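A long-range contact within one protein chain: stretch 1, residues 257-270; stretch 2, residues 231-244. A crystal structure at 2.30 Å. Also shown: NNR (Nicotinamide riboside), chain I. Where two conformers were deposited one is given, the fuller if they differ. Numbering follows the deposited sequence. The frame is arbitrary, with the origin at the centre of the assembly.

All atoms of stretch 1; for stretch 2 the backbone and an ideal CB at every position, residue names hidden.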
# COMPACT_ATOMS: atom_id res chain seq x y z
N PHE A 257 -8.20 -2.80 10.59
CA PHE A 257 -7.94 -2.81 12.02
C PHE A 257 -7.06 -4.00 12.37
O PHE A 257 -7.34 -5.12 11.93
CB PHE A 257 -9.24 -2.84 12.83
CG PHE A 257 -10.03 -1.56 12.72
CD1 PHE A 257 -10.89 -1.34 11.64
CD2 PHE A 257 -9.90 -0.59 13.69
CE1 PHE A 257 -11.61 -0.15 11.53
CE2 PHE A 257 -10.63 0.61 13.60
CZ PHE A 257 -11.49 0.82 12.51
N LEU A 258 -6.00 -3.75 13.12
CA LEU A 258 -5.03 -4.78 13.46
C LEU A 258 -5.03 -5.03 14.96
O LEU A 258 -4.89 -4.10 15.75
CB LEU A 258 -3.62 -4.37 13.00
CG LEU A 258 -3.48 -4.09 11.50
CD1 LEU A 258 -2.00 -3.80 11.19
CD2 LEU A 258 -4.01 -5.28 10.64
N ASP A 259 -5.14 -6.31 15.35
CA ASP A 259 -5.11 -6.72 16.76
C ASP A 259 -3.67 -7.04 17.12
O ASP A 259 -3.19 -8.18 16.96
CB ASP A 259 -6.04 -7.91 16.99
CG ASP A 259 -6.35 -8.12 18.47
OD1 ASP A 259 -5.68 -7.48 19.31
OD2 ASP A 259 -7.28 -8.90 18.80
N THR A 260 -2.96 -6.02 17.62
CA THR A 260 -1.55 -6.06 18.03
C THR A 260 -0.59 -6.23 16.85
O THR A 260 -1.00 -6.44 15.71
CB THR A 260 -1.27 -7.16 19.09
OG1 THR A 260 -1.18 -8.45 18.47
CG2 THR A 260 -2.33 -7.20 20.16
N ASP A 261 0.71 -6.10 17.13
CA ASP A 261 1.73 -6.03 16.10
C ASP A 261 3.07 -6.47 16.72
O ASP A 261 3.09 -6.99 17.84
CB ASP A 261 1.82 -4.61 15.55
CG ASP A 261 2.54 -3.69 16.51
OD1 ASP A 261 2.38 -3.86 17.74
OD2 ASP A 261 3.31 -2.84 16.03
N ALA A 262 4.18 -6.19 16.03
CA ALA A 262 5.48 -6.65 16.53
C ALA A 262 5.92 -5.86 17.76
O ALA A 262 6.61 -6.42 18.63
CB ALA A 262 6.54 -6.57 15.43
N ILE A 263 5.53 -4.59 17.88
CA ILE A 263 5.88 -3.83 19.08
C ILE A 263 5.28 -4.49 20.32
O ILE A 263 5.94 -4.63 21.35
CB ILE A 263 5.43 -2.36 18.94
CG1 ILE A 263 6.26 -1.66 17.87
CG2 ILE A 263 5.55 -1.63 20.28
CD1 ILE A 263 6.03 -0.22 17.78
N VAL A 264 4.01 -4.88 20.23
CA VAL A 264 3.38 -5.59 21.35
C VAL A 264 4.17 -6.85 21.69
O VAL A 264 4.49 -7.10 22.86
CB VAL A 264 1.91 -5.91 21.02
CG1 VAL A 264 1.33 -6.90 22.03
CG2 VAL A 264 1.10 -4.62 21.00
N THR A 265 4.51 -7.66 20.68
CA THR A 265 5.31 -8.85 20.95
C THR A 265 6.67 -8.47 21.52
O THR A 265 7.20 -9.19 22.38
CB THR A 265 5.51 -9.67 19.68
OG1 THR A 265 4.23 -9.99 19.14
CG2 THR A 265 6.28 -11.01 19.98
N ARG A 266 7.23 -7.34 21.09
CA ARG A 266 8.53 -6.91 21.60
C ARG A 266 8.45 -6.49 23.06
O ARG A 266 9.44 -6.61 23.79
CB ARG A 266 9.08 -5.76 20.74
CG ARG A 266 10.55 -5.45 20.99
CD ARG A 266 11.07 -4.35 20.06
NE ARG A 266 12.48 -4.03 20.30
CZ ARG A 266 12.91 -3.02 21.05
NH1 ARG A 266 12.04 -2.22 21.63
NH2 ARG A 266 14.21 -2.79 21.20
N VAL A 267 7.30 -6.01 23.50
CA VAL A 267 7.15 -5.70 24.92
C VAL A 267 7.18 -6.98 25.74
O VAL A 267 7.91 -7.08 26.73
CB VAL A 267 5.86 -4.90 25.16
CG1 VAL A 267 5.61 -4.76 26.65
CG2 VAL A 267 5.95 -3.51 24.49
N TYR A 268 6.42 -8.00 25.32
CA TYR A 268 6.45 -9.27 26.05
C TYR A 268 7.85 -9.87 26.06
O TYR A 268 8.34 -10.31 27.11
CB TYR A 268 5.45 -10.26 25.47
CG TYR A 268 4.02 -9.94 25.81
CD1 TYR A 268 3.61 -9.84 27.14
CD2 TYR A 268 3.08 -9.73 24.81
CE1 TYR A 268 2.29 -9.53 27.46
CE2 TYR A 268 1.75 -9.44 25.12
CZ TYR A 268 1.37 -9.34 26.44
OH TYR A 268 0.06 -9.04 26.75
N ALA A 269 8.52 -9.87 24.90
CA ALA A 269 9.87 -10.42 24.83
C ALA A 269 10.81 -9.70 25.79
O ALA A 269 11.58 -10.35 26.51
CB ALA A 269 10.41 -10.34 23.40
N LYS A 270 10.74 -8.36 25.83
CA LYS A 270 11.62 -7.60 26.71
C LYS A 270 11.36 -7.95 28.17
O LYS A 270 12.30 -8.06 28.96
CB LYS A 270 11.44 -6.10 26.47
CG LYS A 270 12.41 -5.21 27.25
CD LYS A 270 13.86 -5.45 26.82
CE LYS A 270 14.80 -4.35 27.31
NZ LYS A 270 14.93 -3.23 26.31
N UNK A 231 9.39 -19.42 19.92
CA UNK A 231 7.97 -19.09 19.85
C UNK A 231 7.77 -17.61 19.55
O UNK A 231 6.94 -17.25 18.70
CB UNK A 231 7.27 -19.46 21.16
N UNK A 232 8.53 -16.74 20.23
CA UNK A 232 8.40 -15.31 19.99
C UNK A 232 8.73 -14.99 18.54
O UNK A 232 8.01 -14.21 17.90
CB UNK A 232 9.31 -14.52 20.93
N UNK A 233 9.77 -15.62 18.00
CA UNK A 233 10.10 -15.39 16.60
C UNK A 233 8.93 -15.76 15.71
O UNK A 233 8.56 -14.99 14.81
CB UNK A 233 11.34 -16.19 16.20
N UNK A 234 8.33 -16.93 15.94
CA UNK A 234 7.19 -17.34 15.13
C UNK A 234 5.99 -16.42 15.33
O UNK A 234 5.21 -16.22 14.39
CB UNK A 234 6.80 -18.78 15.46
N UNK A 235 5.83 -15.84 16.52
CA UNK A 235 4.76 -14.87 16.72
C UNK A 235 5.04 -13.56 15.99
O UNK A 235 4.10 -12.90 15.54
CB UNK A 235 4.56 -14.60 18.21
N UNK A 236 6.30 -13.18 15.83
CA UNK A 236 6.59 -11.97 15.07
C UNK A 236 6.13 -12.13 13.63
O UNK A 236 5.30 -11.36 13.13
CB UNK A 236 8.08 -11.64 15.12
N UNK A 237 6.62 -13.17 12.94
CA UNK A 237 6.25 -13.31 11.54
C UNK A 237 4.78 -13.70 11.40
O UNK A 237 4.12 -13.29 10.43
CB UNK A 237 7.14 -14.35 10.86
N UNK A 238 4.24 -14.44 12.36
CA UNK A 238 2.84 -14.85 12.29
C UNK A 238 1.87 -13.68 12.38
O UNK A 238 0.91 -13.60 11.62
CB UNK A 238 2.54 -15.85 13.41
N UNK A 239 2.08 -12.78 13.35
CA UNK A 239 1.22 -11.61 13.44
C UNK A 239 1.41 -10.71 12.21
O UNK A 239 0.44 -10.16 11.68
CB UNK A 239 1.51 -10.83 14.73
N UNK A 240 2.65 -10.57 11.73
CA UNK A 240 2.90 -9.74 10.56
C UNK A 240 2.17 -10.26 9.32
O UNK A 240 1.57 -9.48 8.57
CB UNK A 240 4.40 -9.67 10.29
N UNK A 241 2.22 -11.57 9.08
CA UNK A 241 1.52 -12.17 7.94
C UNK A 241 0.01 -12.01 8.08
O UNK A 241 -0.69 -11.73 7.09
CB UNK A 241 1.88 -13.65 7.81
N UNK A 242 -0.52 -12.22 9.28
CA UNK A 242 -1.96 -12.05 9.49
C UNK A 242 -2.38 -10.62 9.18
O UNK A 242 -3.41 -10.39 8.54
CB UNK A 242 -2.34 -12.41 10.93
N UNK A 243 -1.59 -9.65 9.63
CA UNK A 243 -1.90 -8.25 9.42
C UNK A 243 -1.80 -7.86 7.94
O UNK A 243 -2.71 -7.20 7.42
CB UNK A 243 -0.96 -7.38 10.26
N UNK A 244 -0.73 -8.29 7.25
CA UNK A 244 -0.61 -8.01 5.82
C UNK A 244 -1.77 -8.62 5.03
O UNK A 244 -2.25 -8.03 4.06
CB UNK A 244 0.72 -8.54 5.29
O2R NNR I . 1.62 -6.59 3.53
C2R NNR I . 2.00 -5.22 3.68
C3R NNR I . 2.93 -4.74 2.57
O3R NNR I . 3.23 -5.77 1.62
C4R NNR I . 4.20 -4.28 3.26
C5R NNR I . 4.49 -2.81 2.98
O5R NNR I . 5.67 -2.41 3.68
O4R NNR I . 4.04 -4.48 4.67
C1R NNR I . 2.76 -5.03 4.98
N1 NNR I . 2.03 -4.12 5.87
C2 NNR I . 1.98 -4.38 7.18
C6 NNR I . 1.43 -3.05 5.35
C5 NNR I . 0.72 -2.17 6.16
C4 NNR I . 0.65 -2.41 7.53
C3 NNR I . 1.29 -3.53 8.04
C7 NNR I . 1.23 -3.83 9.51
O7 NNR I . 1.38 -4.97 9.89
N7 NNR I . 1.01 -2.82 10.36

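Stretch 2 lies within a helix running nearly antiparallel to helix 262-270, the axes 9.5 Å apart at closest approach, so its low numbers meet the later residues of helix 262-270 and its high numbers meet strand 257-259.

Position 231 has nothing of stretch 1 near its CB, and many residues would serve; it is Asp-231. Position 232 points toward stretch 1, its ideal CB 4.7 Å from Thr-265 CG2 and 5.0 Å from Ala-269 CB. The small alanine leaves room for a large apolar or aromatic side chain. The residue is Tyr-232: Ala-269 CA lies over one face of its ring, while Thr-265 CG2, 3.9 Å from Tyr-232 CD1, and Tyr-268 CB, 3.9 Å from Tyr-232 CE1, sit at its edge.

Positions 233 and 234 find no partner in stretch 1 and set little demand; they hold Ala-233 and Arg-234. At 235 the CB points toward the contact, 4.4 Å from Thr-265 CG2, which suits a flexible or branched apolar chain. Met-235 brings its CE to 4.2 Å from Thr-265 CG2, and its backbone O accepts from a water that also contacts Thr-265 OG1.

Position 236 points sideways, its ideal CB 5.2 Å from Thr-265 CG2 and 5.3 Å from Ala-262 CB. Valine, leucine or isoleucine could reach them; Ile-236 does, its CG1 4.0 Å from Thr-265 CG2 and its CG2 4.5 Å from Ala-262 CB.

Position 237 is unconstrained by stretch 1. At 238 an ideal CB would fall 2.9 Å from Arg-234 O, too close, so glycine suits. They are Thr-237 and Gly-238.

Position 239 points toward the turn before helix 262-270, where carbonyls and a hydroxyl invite a polar chain of moderate length. Gln-239 packs its CG 4.0 Å from Asp-261 CA, places OE1 3.2 Å from Thr-260 OG1, and donates from NE2 to OD1 of 243, one turn on, at 3.0 Å.

The CB at 240 points sideways, but a long side chain could reach the nicotinamide riboside. Tyr-240 OH donates to NNR O4R at 2.6 Å. Positions 241 and 242 have no stretch 1 atom near their CB, so many residues would serve; they hold Asp-241 and Ala-242.

At 243 the CB is 3.7 Å from Leu-258 CD2, and a donor two bonds beyond CB, such as an amide, could reach the Thr-260 carbonyl. Asn-243 ND2 donates to Thr-260 O at 3.1 Å and 160°, tying the helix to the turn, while OD1 receives the Gln-239 amide.

Position 244 points away from stretch 1, and a small polar residue fits; Ser-244 OG donates to Tyr-240 O at 3.0 Å.

Stretch 2, residues 231-244: DYARMITGQYDANS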
# COMPACT_ATOMS: atom_id res chain seq x y z
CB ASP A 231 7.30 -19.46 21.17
CG ASP A 231 7.45 -20.93 21.51
OD1 ASP A 231 7.09 -21.77 20.66
OD2 ASP A 231 7.94 -21.24 22.61
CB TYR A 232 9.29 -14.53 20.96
CG TYR A 232 8.70 -14.42 22.34
CD1 TYR A 232 7.75 -13.44 22.63
CD2 TYR A 232 9.05 -15.31 23.35
CE1 TYR A 232 7.18 -13.33 23.89
CE2 TYR A 232 8.49 -15.21 24.62
CZ TYR A 232 7.55 -14.22 24.88
OH TYR A 232 6.98 -14.12 26.13
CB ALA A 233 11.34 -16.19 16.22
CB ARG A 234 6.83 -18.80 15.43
CG ARG A 234 7.62 -19.79 14.58
CD ARG A 234 7.44 -21.21 15.04
NE ARG A 234 8.35 -22.12 14.35
CZ ARG A 234 7.98 -22.97 13.39
NH1 ARG A 234 6.71 -23.05 13.03
NH2 ARG A 234 8.89 -23.75 12.82
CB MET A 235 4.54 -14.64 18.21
CG MET A 235 3.78 -15.78 18.85
SD MET A 235 3.49 -15.65 20.61
CE MET A 235 5.01 -14.89 21.11
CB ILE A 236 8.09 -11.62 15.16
CG1 ILE A 236 8.46 -11.25 16.59
CG2 ILE A 236 8.41 -10.47 14.21
CD1 ILE A 236 9.92 -11.36 16.90
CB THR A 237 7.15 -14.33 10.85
OG1 THR A 237 6.86 -15.62 11.35
CG2 THR A 237 8.60 -14.04 11.16
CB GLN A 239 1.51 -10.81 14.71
CG GLN A 239 0.51 -9.69 14.96
CD GLN A 239 -0.86 -10.21 15.35
OE1 GLN A 239 -1.02 -10.85 16.38
NE2 GLN A 239 -1.86 -9.96 14.50
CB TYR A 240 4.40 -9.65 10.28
CG TYR A 240 4.66 -8.80 9.07
CD1 TYR A 240 4.71 -7.40 9.17
CD2 TYR A 240 4.83 -9.38 7.82
CE1 TYR A 240 4.93 -6.62 8.04
CE2 TYR A 240 5.05 -8.61 6.70
CZ TYR A 240 5.10 -7.24 6.81
OH TYR A 240 5.33 -6.50 5.69
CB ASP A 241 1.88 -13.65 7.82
CG ASP A 241 3.34 -13.88 7.43
OD1 ASP A 241 4.00 -12.91 6.96
OD2 ASP A 241 3.84 -15.02 7.60
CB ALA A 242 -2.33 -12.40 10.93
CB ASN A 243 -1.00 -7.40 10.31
CG ASN A 243 -1.35 -7.56 11.79
OD1 ASN A 243 -2.37 -8.17 12.11
ND2 ASN A 243 -0.55 -6.98 12.68
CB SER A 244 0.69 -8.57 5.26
OG SER A 244 1.80 -8.06 5.96
O HOH W 1 3.81 -10.07 16.70
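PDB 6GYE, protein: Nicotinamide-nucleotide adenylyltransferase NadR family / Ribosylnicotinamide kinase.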